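Local coordinates for phage-related conserved hypothetical protein, BB2244 (Bordetella bronchiseptica, PDB 2BDV) that is of unknown function but is probably an SRAP-type protein that binds single-stranded DNA and crosslinks to abasic sites, at residues Leu18-Arg23 with Leu173-Val178; Met71-Leu76 with Ile149-Ala154; Thr92-Val97 with Ala130-Trp135; Pro98-Tyr103 with Asp124-Phe129; Ala168-Leu173 with Ala193-Thr198. One frame throughout, in Å; residues are numbered along the deposited sequence.

Contact 1 of 5, residues Leu18-Arg23 with Leu173-Val178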
# COMPACT_ATOMS: atom_id res chain seq x y z
N LEU A 18 -8.51 3.29 -12.32
CA LEU A 18 -8.55 1.83 -12.29
C LEU A 18 -9.67 1.26 -13.17
O LEU A 18 -9.45 0.34 -13.96
CB LEU A 18 -8.72 1.32 -10.85
CG LEU A 18 -8.86 -0.19 -10.66
CD1 LEU A 18 -7.58 -0.89 -11.12
CD2 LEU A 18 -9.15 -0.50 -9.20
N TRP A 19 -10.86 1.81 -13.02
CA TRP A 19 -12.00 1.35 -13.80
C TRP A 19 -12.54 2.50 -14.64
O TRP A 19 -13.60 3.05 -14.35
CB TRP A 19 -13.10 0.82 -12.86
CG TRP A 19 -12.68 -0.38 -12.07
CD1 TRP A 19 -12.19 -1.56 -12.56
CD2 TRP A 19 -12.76 -0.54 -10.65
NE1 TRP A 19 -11.96 -2.44 -11.53
CE2 TRP A 19 -12.30 -1.84 -10.35
CE3 TRP A 19 -13.17 0.29 -9.59
CZ2 TRP A 19 -12.25 -2.34 -9.04
CZ3 TRP A 19 -13.12 -0.21 -8.29
CH2 TRP A 19 -12.66 -1.51 -8.03
N PRO A 20 -11.81 2.87 -15.71
CA PRO A 20 -12.23 3.97 -16.59
C PRO A 20 -13.67 3.82 -17.04
O PRO A 20 -14.10 2.74 -17.45
CB PRO A 20 -11.24 3.88 -17.75
CG PRO A 20 -10.01 3.34 -17.09
CD PRO A 20 -10.58 2.24 -16.21
N ASN A 21 -14.42 4.91 -16.98
CA ASN A 21 -15.83 4.89 -17.37
C ASN A 21 -16.56 3.77 -16.64
O ASN A 21 -16.76 2.68 -17.19
CB ASN A 21 -15.96 4.70 -18.88
CG ASN A 21 -17.38 4.41 -19.31
OD1 ASN A 21 -18.33 5.01 -18.81
ND2 ASN A 21 -17.54 3.48 -20.26
N ALA A 22 -16.95 4.05 -15.40
CA ALA A 22 -17.67 3.10 -14.57
C ALA A 22 -17.73 3.64 -13.15
O ALA A 22 -17.07 3.12 -12.25
CB ALA A 22 -16.96 1.74 -14.58
N ARG A 23 -18.52 4.69 -12.94
CA ARG A 23 -18.63 5.29 -11.61
C ARG A 23 -19.11 4.26 -10.57
O ARG A 23 -19.59 3.19 -10.92
CB ARG A 23 -19.61 6.47 -11.63
CG ARG A 23 -19.68 7.27 -12.92
CD ARG A 23 -18.35 7.82 -13.40
NE ARG A 23 -18.53 9.06 -14.17
CZ ARG A 23 -17.70 9.51 -15.10
NH1 ARG A 23 -17.96 10.65 -15.73
NH2 ARG A 23 -16.61 8.82 -15.42
N LEU A 173 -2.55 -3.68 -15.39
CA LEU A 173 -2.13 -4.77 -14.52
C LEU A 173 -2.87 -4.73 -13.19
O LEU A 173 -3.11 -5.76 -12.56
CB LEU A 173 -0.61 -4.70 -14.30
CG LEU A 173 0.26 -4.92 -15.54
CD1 LEU A 173 1.74 -4.81 -15.19
CD2 LEU A 173 -0.04 -6.31 -16.10
N ALA A 174 -3.22 -3.52 -12.77
CA ALA A 174 -3.94 -3.31 -11.53
C ALA A 174 -5.31 -3.98 -11.61
O ALA A 174 -5.77 -4.58 -10.64
CB ALA A 174 -4.09 -1.82 -11.27
N ARG A 175 -5.96 -3.87 -12.76
CA ARG A 175 -7.27 -4.48 -12.95
C ARG A 175 -7.13 -5.99 -12.89
O ARG A 175 -7.95 -6.67 -12.29
CB ARG A 175 -7.87 -4.10 -14.31
CG ARG A 175 -8.22 -2.65 -14.44
CD ARG A 175 -8.52 -2.25 -15.88
NE ARG A 175 -8.32 -0.81 -16.00
CZ ARG A 175 -7.59 -0.23 -16.94
NH1 ARG A 175 -6.99 -0.97 -17.87
NH2 ARG A 175 -7.43 1.08 -16.93
N GLU A 176 -6.10 -6.52 -13.53
CA GLU A 176 -5.90 -7.96 -13.51
C GLU A 176 -5.67 -8.43 -12.08
O GLU A 176 -6.18 -9.46 -11.67
CB GLU A 176 -4.72 -8.34 -14.38
CG GLU A 176 -4.96 -9.57 -15.22
CD GLU A 176 -3.75 -9.89 -16.06
OE1 GLU A 176 -3.05 -8.93 -16.44
OE2 GLU A 176 -3.50 -11.08 -16.35
N TRP A 177 -4.89 -7.66 -11.32
CA TRP A 177 -4.60 -8.01 -9.94
C TRP A 177 -5.87 -8.16 -9.08
O TRP A 177 -6.00 -9.14 -8.36
CB TRP A 177 -3.66 -6.96 -9.32
CG TRP A 177 -3.38 -7.12 -7.84
CD1 TRP A 177 -3.93 -6.38 -6.82
CD2 TRP A 177 -2.45 -8.02 -7.22
NE1 TRP A 177 -3.40 -6.76 -5.61
CE2 TRP A 177 -2.50 -7.77 -5.82
CE3 TRP A 177 -1.60 -9.01 -7.70
CZ2 TRP A 177 -1.70 -8.47 -4.91
CZ3 TRP A 177 -0.81 -9.72 -6.79
CH2 TRP A 177 -0.87 -9.44 -5.41
N VAL A 178 -6.80 -7.21 -9.18
CA VAL A 178 -8.03 -7.27 -8.37
C VAL A 178 -9.10 -8.25 -8.90
O VAL A 178 -10.05 -8.57 -8.19
CB VAL A 178 -8.66 -5.85 -8.21
CG1 VAL A 178 -9.08 -5.30 -9.58
CG2 VAL A 178 -9.88 -5.91 -7.29
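The guanidinium of Arg175 turns its edge to Leu18 O, which lies in its plane, while Pro20 CG approaches it obliquely. One face of the Trp19 indole carries Leu18 CD2, 3.5 Å above the ring plane and displaced toward the rim; Val178 CG1 comes in obliquely, 4.4 Å from Trp19 CZ2. Here the C-terminal end of helix 11-18, with the loop after it, leans on the side of helix 171-178. Leu18 is the last helical residue before Trp19 leaves helical backbone angles, and its carbonyl is taken by a side chain: Arg175 NE donates to Leu18 O at 2.6 Å, with 163° at the hydrogen. The Arg175 chain is extended from CG to NE, and its NH2 adds a weak hydrogen bond to Ile17 O, so one cation serves two carbonyls of the last turn. Leu18 has CG anti to the backbone N (chi1 177°), and chi2 (64°) brings CD1 to within 3.6 Å of Ala174 CB; Leu96 and Leu128 of the mixed sheet touch both residues. Farther out, Pro20 and Arg175 meet tip to tip, NH2 of the arginine standing 3.4 Å from both CG and CD of the proline ring.

Contact 2 of 5, residues Met71-Leu76 with Ile149-Ala154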
# COMPACT_ATOMS: atom_id res chain seq x y z
N MSE A 71 2.05 -6.42 10.85
CA MSE A 71 2.61 -6.30 9.51
C MSE A 71 1.92 -5.26 8.65
O MSE A 71 0.71 -5.34 8.39
CB MSE A 71 2.56 -7.66 8.82
CG MSE A 71 3.47 -8.70 9.46
SE MSE A 71 2.92 -10.50 9.02
CE MSE A 71 2.90 -11.25 10.81
N ILE A 72 2.71 -4.28 8.20
CA ILE A 72 2.21 -3.19 7.36
C ILE A 72 2.63 -3.32 5.91
O ILE A 72 2.01 -2.74 5.02
CB ILE A 72 2.70 -1.83 7.88
CG1 ILE A 72 4.24 -1.79 7.83
CG2 ILE A 72 2.20 -1.60 9.29
CD1 ILE A 72 4.83 -0.44 8.20
N ASN A 73 3.71 -4.07 5.67
CA ASN A 73 4.21 -4.29 4.32
C ASN A 73 4.33 -5.79 4.08
O ASN A 73 4.59 -6.55 5.02
CB ASN A 73 5.60 -3.65 4.14
CG ASN A 73 5.60 -2.15 4.36
OD1 ASN A 73 4.66 -1.45 3.98
ND2 ASN A 73 6.68 -1.64 4.96
N ALA A 74 4.14 -6.21 2.84
CA ALA A 74 4.24 -7.62 2.49
C ALA A 74 5.41 -7.82 1.52
O ALA A 74 5.33 -7.42 0.36
CB ALA A 74 2.94 -8.10 1.86
N LYS A 75 6.49 -8.42 2.02
CA LYS A 75 7.69 -8.65 1.22
C LYS A 75 7.41 -9.41 -0.07
O LYS A 75 6.95 -10.56 -0.05
CB LYS A 75 8.75 -9.40 2.05
CG LYS A 75 10.08 -9.61 1.33
CD LYS A 75 11.08 -10.34 2.21
CE LYS A 75 11.59 -9.46 3.34
NZ LYS A 75 12.58 -8.46 2.85
N LEU A 76 7.69 -8.75 -1.18
CA LEU A 76 7.49 -9.31 -2.51
C LEU A 76 8.00 -10.74 -2.64
O LEU A 76 7.32 -11.61 -3.16
CB LEU A 76 8.16 -8.39 -3.53
CG LEU A 76 8.09 -8.77 -5.01
CD1 LEU A 76 9.02 -9.95 -5.26
CD2 LEU A 76 6.65 -9.11 -5.40
N ILE A 149 0.73 -3.37 2.50
CA ILE A 149 1.05 -2.91 1.15
C ILE A 149 2.18 -3.79 0.63
O ILE A 149 3.16 -4.02 1.33
CB ILE A 149 1.56 -1.43 1.14
CG1 ILE A 149 0.51 -0.50 1.74
CG2 ILE A 149 1.84 -0.98 -0.30
CD1 ILE A 149 -0.87 -0.73 1.18
N VAL A 150 2.05 -4.32 -0.59
CA VAL A 150 3.12 -5.15 -1.16
C VAL A 150 4.30 -4.24 -1.45
O VAL A 150 4.16 -3.25 -2.17
CB VAL A 150 2.71 -5.83 -2.47
CG1 VAL A 150 3.89 -6.63 -3.03
CG2 VAL A 150 1.51 -6.73 -2.25
N THR A 151 5.46 -4.57 -0.89
CA THR A 151 6.69 -3.79 -1.04
C THR A 151 7.82 -4.58 -1.72
O THR A 151 7.89 -5.81 -1.64
CB THR A 151 7.20 -3.31 0.33
OG1 THR A 151 7.28 -4.43 1.22
CG2 THR A 151 6.25 -2.27 0.92
N ASN A 152 8.72 -3.85 -2.38
CA ASN A 152 9.85 -4.44 -3.07
C ASN A 152 11.10 -4.21 -2.24
O ASN A 152 11.93 -3.36 -2.56
CB ASN A 152 10.02 -3.79 -4.44
CG ASN A 152 10.98 -4.54 -5.33
OD1 ASN A 152 11.19 -4.17 -6.48
ND2 ASN A 152 11.58 -5.61 -4.80
N ASP A 153 11.22 -4.99 -1.17
CA ASP A 153 12.35 -4.87 -0.24
C ASP A 153 13.72 -4.90 -0.91
O ASP A 153 14.62 -4.14 -0.52
CB ASP A 153 12.24 -5.97 0.82
CG ASP A 153 11.00 -5.82 1.69
OD1 ASP A 153 9.93 -5.44 1.15
OD2 ASP A 153 11.09 -6.09 2.91
N ALA A 154 13.88 -5.76 -1.91
CA ALA A 154 15.16 -5.89 -2.61
C ALA A 154 15.76 -4.55 -3.05
O ALA A 154 16.98 -4.38 -3.04
CB ALA A 154 14.98 -6.80 -3.83
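Parallel strand pairing joins Asn73-Lys75, an outermost strand of the mixed sheet, to Ile149-Thr151 beside it. The backbone bonds run as a ladder: Ile149 N donates to Ile72 O, Ala74 N to Ile149 O at 2.8 Å, and Thr151 N to Ala74 O at 3.1 Å. The last rung already belongs to helix 76-80. Leu76 N, right after the N-cap residue Lys75, points at Thr151 O over 3.0 Å, nearly along the C=O axis (171°), so the strand partner accepts from the first turn of the helix. On the face of Asn73 and Thr151 the two side chains cross at about a right angle, with Thr151 OG1 3.5 Å from Asn73 CB. The opposite face carries Ala74 and Val150, which pack on Ile79 of the helix. At the end of the pairing Lys75 and Asp153 also cross at about a right angle. The lysine leaves with CG anti to its backbone N (chi1 -176°), then bends at chi3 and chi4, and NZ meets Asp153 OD2 at 2.8 Å from above the carboxylate plane. Thr151 OG1 donates to the other oxygen, Asp153 OD1, at 2.8 Å. Gripped at both oxygens, one by a cation and one by a hydroxyl, the Asp153 carboxylate is probably held in its rotation and stabilised as an anion.

Contact 3 of 5, residues Thr92-Val97 with Ala130-Trp135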
# COMPACT_ATOMS: atom_id res chain seq x y z
N THR A 92 -7.20 -14.96 -2.62
CA THR A 92 -8.49 -14.30 -2.41
C THR A 92 -8.50 -12.96 -1.66
O THR A 92 -9.56 -12.39 -1.43
CB THR A 92 -9.42 -15.27 -1.66
OG1 THR A 92 -8.91 -15.51 -0.34
CG2 THR A 92 -9.47 -16.60 -2.39
N GLY A 93 -7.33 -12.45 -1.28
CA GLY A 93 -7.31 -11.19 -0.57
C GLY A 93 -6.62 -10.04 -1.30
O GLY A 93 -6.24 -9.06 -0.67
N ARG A 94 -6.47 -10.15 -2.62
CA ARG A 94 -5.81 -9.11 -3.41
C ARG A 94 -6.61 -7.81 -3.53
O ARG A 94 -7.75 -7.81 -3.99
CB ARG A 94 -5.47 -9.63 -4.81
CG ARG A 94 -4.56 -10.87 -4.84
CD ARG A 94 -4.10 -11.18 -6.28
NE ARG A 94 -5.22 -11.46 -7.17
CZ ARG A 94 -5.69 -12.67 -7.44
NH1 ARG A 94 -5.13 -13.75 -6.89
NH2 ARG A 94 -6.72 -12.81 -8.25
N ILE A 95 -6.00 -6.71 -3.11
CA ILE A 95 -6.64 -5.40 -3.17
C ILE A 95 -5.65 -4.35 -3.68
O ILE A 95 -4.46 -4.62 -3.82
CB ILE A 95 -7.14 -4.94 -1.78
CG1 ILE A 95 -5.94 -4.59 -0.89
CG2 ILE A 95 -7.96 -6.05 -1.12
CD1 ILE A 95 -6.29 -3.73 0.34
N LEU A 96 -6.17 -3.16 -3.93
CA LEU A 96 -5.35 -2.06 -4.37
C LEU A 96 -5.57 -0.92 -3.38
O LEU A 96 -6.68 -0.74 -2.87
CB LEU A 96 -5.75 -1.61 -5.78
CG LEU A 96 -5.53 -2.67 -6.85
CD1 LEU A 96 -6.35 -2.37 -8.08
CD2 LEU A 96 -4.03 -2.72 -7.19
N VAL A 97 -4.50 -0.19 -3.08
CA VAL A 97 -4.57 0.95 -2.18
C VAL A 97 -4.14 2.18 -2.96
O VAL A 97 -2.95 2.36 -3.25
CB VAL A 97 -3.62 0.81 -0.97
CG1 VAL A 97 -3.72 2.06 -0.11
CG2 VAL A 97 -3.98 -0.42 -0.15
N ALA A 130 -0.30 -2.31 -4.86
CA ALA A 130 -0.81 -3.67 -4.74
C ALA A 130 -0.85 -3.97 -3.24
O ALA A 130 0.06 -3.59 -2.50
CB ALA A 130 0.12 -4.63 -5.45
N GLY A 131 -1.89 -4.66 -2.81
CA GLY A 131 -2.01 -4.99 -1.40
C GLY A 131 -2.69 -6.32 -1.13
O GLY A 131 -3.33 -6.89 -2.01
N LEU A 132 -2.55 -6.80 0.10
CA LEU A 132 -3.15 -8.06 0.51
C LEU A 132 -3.91 -7.84 1.81
O LEU A 132 -3.36 -7.32 2.79
CB LEU A 132 -2.06 -9.13 0.71
CG LEU A 132 -1.26 -9.57 -0.52
CD1 LEU A 132 -0.14 -10.51 -0.10
CD2 LEU A 132 -2.19 -10.25 -1.52
N SER A 133 -5.17 -8.23 1.83
CA SER A 133 -6.01 -8.04 3.00
C SER A 133 -6.62 -9.35 3.48
O SER A 133 -6.88 -10.26 2.69
CB SER A 133 -7.11 -7.02 2.67
OG SER A 133 -8.13 -7.01 3.65
N ALA A 134 -6.84 -9.44 4.78
CA ALA A 134 -7.44 -10.62 5.37
C ALA A 134 -8.90 -10.32 5.67
O ALA A 134 -9.59 -11.11 6.31
CB ALA A 134 -6.71 -11.00 6.65
N TRP A 135 -9.40 -9.17 5.22
CA TRP A 135 -10.80 -8.89 5.48
C TRP A 135 -11.64 -9.62 4.44
O TRP A 135 -11.21 -9.84 3.31
CB TRP A 135 -11.09 -7.40 5.43
CG TRP A 135 -12.53 -7.09 5.65
CD1 TRP A 135 -13.16 -6.94 6.85
CD2 TRP A 135 -13.53 -6.92 4.64
NE1 TRP A 135 -14.50 -6.68 6.64
CE2 TRP A 135 -14.75 -6.66 5.29
CE3 TRP A 135 -13.51 -6.97 3.24
CZ2 TRP A 135 -15.94 -6.45 4.60
CZ3 TRP A 135 -14.69 -6.76 2.55
CH2 TRP A 135 -15.89 -6.50 3.23
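Gly93-Leu96 and Ala130-Ser133 form a buried antiparallel strand pairing at the edge of the mixed sheet, where strand 94-99 is outermost. Ile95 and Gly131 are a hydrogen-bonded pair: Ile95 N donates to Gly131 O at 2.9 Å, almost perfectly straight at the hydrogen (179°), and Gly131 N returns a more bent bond to Ile95 O. Ser133 N to Gly93 O, 2.8 Å, continues the ladder, and Gly93 CA passes 3.4 Å from Ser133 O in a CA-H...O contact. Arg94 with Leu132 and Leu96 with Ala130 are the non-hydrogen-bonded pairs. The strands are strongly twisted in this β-sheet, their short axes lying 128° apart. Ile95 has CG1 between its backbone N and carbonyl carbon (chi1 71°), which lays that atom over the Gly131 peptide, 3.7 Å from Gly131 O, while CG2 reaches Ser133 CB at 4.0 Å. On the other face the Arg94 and Leu132 side chains cross obliquely, CG to CD2 4.1 Å. Helix 171-178 covers this face through Trp177, which touches Leu96, Ala130 and Leu132; its NE1 donates to Ile95 O, and its carbonyl accepts from Arg94 NE. At the last strand residue, Ser133 OG accepts from Trp135 N at 3.0 Å, an ST turn.

Contact 4 of 5, residues Pro98-Tyr103 with Asp124-Phe129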
# COMPACT_ATOMS: atom_id res chain seq x y z
N PRO A 98 -5.10 3.04 -3.34
CA PRO A 98 -4.76 4.25 -4.09
C PRO A 98 -3.96 5.24 -3.25
O PRO A 98 -4.15 5.32 -2.03
CB PRO A 98 -6.13 4.78 -4.50
CG PRO A 98 -7.01 4.33 -3.40
CD PRO A 98 -6.55 2.92 -3.16
N ALA A 99 -3.07 5.99 -3.91
CA ALA A 99 -2.23 6.97 -3.24
C ALA A 99 -1.60 7.98 -4.19
O ALA A 99 -1.17 7.65 -5.30
CB ALA A 99 -1.13 6.26 -2.46
N ASP A 100 -1.53 9.23 -3.74
CA ASP A 100 -0.93 10.28 -4.54
C ASP A 100 0.58 10.23 -4.34
O ASP A 100 1.35 10.75 -5.15
CB ASP A 100 -1.52 11.62 -4.09
CG ASP A 100 -3.01 11.71 -4.41
OD1 ASP A 100 -3.35 12.09 -5.55
OD2 ASP A 100 -3.84 11.38 -3.54
N GLY A 101 0.99 9.57 -3.26
CA GLY A 101 2.40 9.43 -2.93
C GLY A 101 2.63 8.81 -1.55
O GLY A 101 1.67 8.44 -0.87
N TRP A 102 3.88 8.70 -1.13
CA TRP A 102 4.18 8.13 0.18
C TRP A 102 5.41 8.81 0.78
O TRP A 102 6.10 9.59 0.11
CB TRP A 102 4.40 6.60 0.06
CG TRP A 102 5.68 6.17 -0.64
CD1 TRP A 102 6.86 5.84 -0.05
CD2 TRP A 102 5.90 6.07 -2.05
NE1 TRP A 102 7.81 5.53 -1.01
CE2 TRP A 102 7.24 5.66 -2.25
CE3 TRP A 102 5.08 6.27 -3.18
CZ2 TRP A 102 7.79 5.46 -3.52
CZ3 TRP A 102 5.63 6.07 -4.45
CH2 TRP A 102 6.98 5.67 -4.60
N TYR A 103 5.67 8.54 2.06
CA TYR A 103 6.81 9.15 2.72
C TYR A 103 7.87 8.17 3.17
O TYR A 103 7.57 7.05 3.56
CB TYR A 103 6.35 9.94 3.94
CG TYR A 103 5.25 10.94 3.69
CD1 TYR A 103 3.91 10.54 3.66
CD2 TYR A 103 5.54 12.29 3.53
CE1 TYR A 103 2.89 11.46 3.47
CE2 TYR A 103 4.53 13.22 3.34
CZ TYR A 103 3.21 12.80 3.31
OH TYR A 103 2.21 13.73 3.14
N ASP A 124 3.09 11.21 -11.63
CA ASP A 124 2.36 12.22 -12.40
C ASP A 124 0.86 12.02 -12.29
O ASP A 124 0.07 12.76 -12.87
CB ASP A 124 2.80 12.15 -13.87
CG ASP A 124 4.28 12.48 -14.05
OD1 ASP A 124 4.92 11.95 -14.98
OD2 ASP A 124 4.79 13.30 -13.25
N ALA A 125 0.45 11.00 -11.54
CA ALA A 125 -0.96 10.70 -11.34
C ALA A 125 -1.11 9.73 -10.17
O ALA A 125 -0.12 9.15 -9.72
CB ALA A 125 -1.54 10.09 -12.61
N PRO A 126 -2.34 9.54 -9.67
CA PRO A 126 -2.61 8.63 -8.55
C PRO A 126 -1.98 7.26 -8.78
O PRO A 126 -2.03 6.71 -9.88
CB PRO A 126 -4.13 8.57 -8.52
CG PRO A 126 -4.51 9.96 -8.92
CD PRO A 126 -3.58 10.22 -10.09
N LEU A 127 -1.39 6.70 -7.73
CA LEU A 127 -0.73 5.41 -7.82
C LEU A 127 -1.64 4.28 -7.34
O LEU A 127 -2.50 4.48 -6.49
CB LEU A 127 0.54 5.44 -6.98
CG LEU A 127 1.33 6.76 -7.06
CD1 LEU A 127 2.45 6.70 -6.04
CD2 LEU A 127 1.89 6.98 -8.47
N LEU A 128 -1.45 3.09 -7.90
CA LEU A 128 -2.26 1.95 -7.50
C LEU A 128 -1.36 0.93 -6.81
O LEU A 128 -0.77 0.07 -7.48
CB LEU A 128 -2.95 1.33 -8.73
CG LEU A 128 -3.74 2.31 -9.62
CD1 LEU A 128 -4.33 1.57 -10.82
CD2 LEU A 128 -4.85 2.98 -8.83
N PHE A 129 -1.23 1.03 -5.49
CA PHE A 129 -0.38 0.10 -4.74
C PHE A 129 -1.06 -1.25 -4.61
O PHE A 129 -2.24 -1.32 -4.30
CB PHE A 129 -0.04 0.61 -3.32
CG PHE A 129 0.76 1.89 -3.28
CD1 PHE A 129 1.43 2.36 -4.41
CD2 PHE A 129 0.81 2.66 -2.11
CE1 PHE A 129 2.13 3.56 -4.38
CE2 PHE A 129 1.51 3.85 -2.08
CZ PHE A 129 2.17 4.30 -3.21
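Ala99 and Leu127 are a hydrogen-bonded antiparallel pair that grips through both peptides: Leu127 N donates to Ala99 O at 2.6 Å, and Ala99 N to Leu127 O at 3.0 Å. One residue back, Pro98 has no N-H to offer, but its CA makes a CA-H...O contact of 3.3 Å with the same Leu127 O. The side chains of this pair share a face with Phe129. Ala99 CB packs on the Phe129 ring, 3.6 Å from CE2. Trp102 arrives from the far side of a chain corner and, with CG between its backbone N and carbonyl carbon (chi1 70°), brings its six-membered ring against both neighbours. Leu127 CD1 sits in the indole plane at its edge, 3.6 Å from Trp102 CZ3, and Phe129 CZ comes obliquely to 3.5 Å from Trp102 CE3, the two ring planes standing 76° apart. The indole is held farther out by Glu104, whose OE1 accepts from NE1, and by Phe200, packed edge-to-face. The corner itself is pinned at Asp100: OD1 bonds Ser9 OG, and OD2 bonds Tyr14 OH and Lys8 N. Here the chain leaves the mixed sheet as strand 94-99 and enters the four-stranded antiparallel sheet as strand 101-107, beside strand 5-7 and strand 116-123. Helix 11-18 lies against the opposite face, where Tyr14 touches Pro98 and Leu18 touches Leu128.

Contact 5 of 5, residues Ala168-Leu173 with Ala193-Thr198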
# COMPACT_ATOMS: atom_id res chain seq x y z
N ALA A 168 3.90 -0.29 -7.16
CA ALA A 168 2.82 0.40 -7.85
C ALA A 168 2.61 -0.29 -9.19
O ALA A 168 3.56 -0.61 -9.90
CB ALA A 168 3.18 1.87 -8.06
N LEU A 169 1.34 -0.49 -9.55
CA LEU A 169 1.01 -1.17 -10.79
C LEU A 169 0.32 -0.28 -11.82
O LEU A 169 -0.38 0.66 -11.48
CB LEU A 169 0.09 -2.36 -10.50
CG LEU A 169 0.52 -3.46 -9.53
CD1 LEU A 169 -0.70 -4.31 -9.22
CD2 LEU A 169 1.65 -4.31 -10.11
N PRO A 170 0.53 -0.58 -13.12
CA PRO A 170 -0.11 0.21 -14.18
C PRO A 170 -1.60 -0.14 -14.09
O PRO A 170 -1.97 -1.21 -13.60
CB PRO A 170 0.52 -0.35 -15.46
CG PRO A 170 1.84 -0.91 -15.00
CD PRO A 170 1.50 -1.54 -13.68
N PRO A 171 -2.48 0.77 -14.55
CA PRO A 171 -3.92 0.50 -14.48
C PRO A 171 -4.33 -0.86 -15.08
O PRO A 171 -5.19 -1.56 -14.53
CB PRO A 171 -4.52 1.67 -15.23
CG PRO A 171 -3.59 2.79 -14.88
CD PRO A 171 -2.21 2.15 -14.96
N GLU A 172 -3.73 -1.21 -16.22
CA GLU A 172 -4.05 -2.47 -16.88
C GLU A 172 -3.74 -3.67 -15.97
O GLU A 172 -4.57 -4.57 -15.82
CB GLU A 172 -3.24 -2.63 -18.18
CG GLU A 172 -3.46 -1.58 -19.29
CD GLU A 172 -2.45 -0.44 -19.27
OE1 GLU A 172 -2.15 0.12 -20.35
OE2 GLU A 172 -1.96 -0.09 -18.17
N LEU A 173 -2.55 -3.68 -15.39
CA LEU A 173 -2.13 -4.77 -14.52
C LEU A 173 -2.87 -4.73 -13.19
O LEU A 173 -3.11 -5.76 -12.56
CB LEU A 173 -0.61 -4.70 -14.30
CG LEU A 173 0.26 -4.92 -15.54
CD1 LEU A 173 1.74 -4.81 -15.19
CD2 LEU A 173 -0.04 -6.31 -16.10
N ALA A 193 5.97 -6.39 -11.90
CA ALA A 193 5.88 -5.44 -13.00
C ALA A 193 5.57 -4.06 -12.45
O ALA A 193 4.90 -3.26 -13.09
CB ALA A 193 4.79 -5.87 -13.97
N GLY A 194 6.07 -3.78 -11.25
CA GLY A 194 5.83 -2.48 -10.64
C GLY A 194 6.50 -1.34 -11.38
O GLY A 194 7.54 -1.53 -12.01
N LEU A 195 5.91 -0.15 -11.30
CA LEU A 195 6.46 1.04 -11.95
C LEU A 195 7.91 1.29 -11.53
O LEU A 195 8.26 1.14 -10.36
CB LEU A 195 5.62 2.28 -11.63
CG LEU A 195 4.33 2.54 -12.40
CD1 LEU A 195 3.50 1.28 -12.46
CD2 LEU A 195 3.57 3.67 -11.73
N PRO A 196 8.76 1.68 -12.48
CA PRO A 196 10.18 1.95 -12.20
C PRO A 196 10.35 3.30 -11.50
O PRO A 196 9.48 4.17 -11.58
CB PRO A 196 10.82 1.92 -13.58
CG PRO A 196 9.74 2.46 -14.45
CD PRO A 196 8.48 1.79 -13.92
N GLU A 197 11.48 3.48 -10.82
CA GLU A 197 11.72 4.72 -10.10
C GLU A 197 11.73 5.94 -11.02
O GLU A 197 11.41 7.05 -10.60
CB GLU A 197 13.02 4.63 -9.31
CG GLU A 197 14.25 4.31 -10.13
CD GLU A 197 15.49 4.18 -9.26
OE1 GLU A 197 15.62 3.15 -8.55
OE2 GLU A 197 16.32 5.12 -9.27
N THR A 198 12.09 5.72 -12.29
CA THR A 198 12.13 6.80 -13.28
C THR A 198 10.76 7.45 -13.50
O THR A 198 10.63 8.41 -14.27
CB THR A 198 12.65 6.28 -14.65
OG1 THR A 198 11.69 5.39 -15.22
CG2 THR A 198 13.98 5.52 -14.49
O HOH W 1 6.68 0.41 -8.00
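Ala168 and Leu195 are tied by hydrogen bonds at both polar ends of the Ala168 residue. Directly, Leu195 N donates to Ala168 O over 2.8 Å, with 157° at the hydrogen. Indirectly, a single water accepts from Ala168 N at 3.0 Å and donates to Leu195 O at 2.9 Å. Both the N-H and the C=O of Leu195 are therefore engaged by one alanine, in a short bridge between the chain leading into helix 171-178 and the loop after helix 184-191. The same Ala168 O also receives a CA-H...O contact from Gly194 CA at 3.0 Å, a glycine CA lying close against the carbonyl.

The remaining contacts are apolar. Leu195 has CG anti to its carbonyl carbon and beside its backbone N (chi1 -81°), and chi2 (47°) carries CD1 past the same carbonyl to the Pro170 ring, 3.7 Å from its CD; the two side chains slide past each other in opposite directions. Its other branch, CD2, faces Ala168 CB at a looser 4.1 Å. In the first turn of the helix, Leu173 CD1 presses on Ala193 CB at 3.5 Å, tighter than ordinary carbon packing.

Pro170 is the N-cap residue of helix 171-178, so the loop that follows helix 184-191 runs back over the start of helix 171-178. Leu169 and Leu173 also touch Ile190 of helix 184-191, and on the sheet side Leu169 pairs by backbone hydrogen bonding with Leu128 of strand 126-133, while Ala168 packs on Phe129.

In the fold
Contacts 3 and 4 are the buried ones: both pair strand 94-99 with strand 126-133, one on each side of the chain's centre, joined by the bond from Val97 N to Phe129 O. Contact 2 extends the same sheet across strand 147-151, with Val150 N bonding Ala130 O, but it is parallel and only partly buried, and ends in a salt bridge. Contacts 1 and 5, also partly buried, share helix 171-178 and rely on single hydrogen bonds, an arginine side chain in one and a peptide N-H beside a water in the other. Trp177 links contact 1 to contact 3; Leu128 reaches both Ala174 and Leu169, tying contact 4 to contacts 1 and 5.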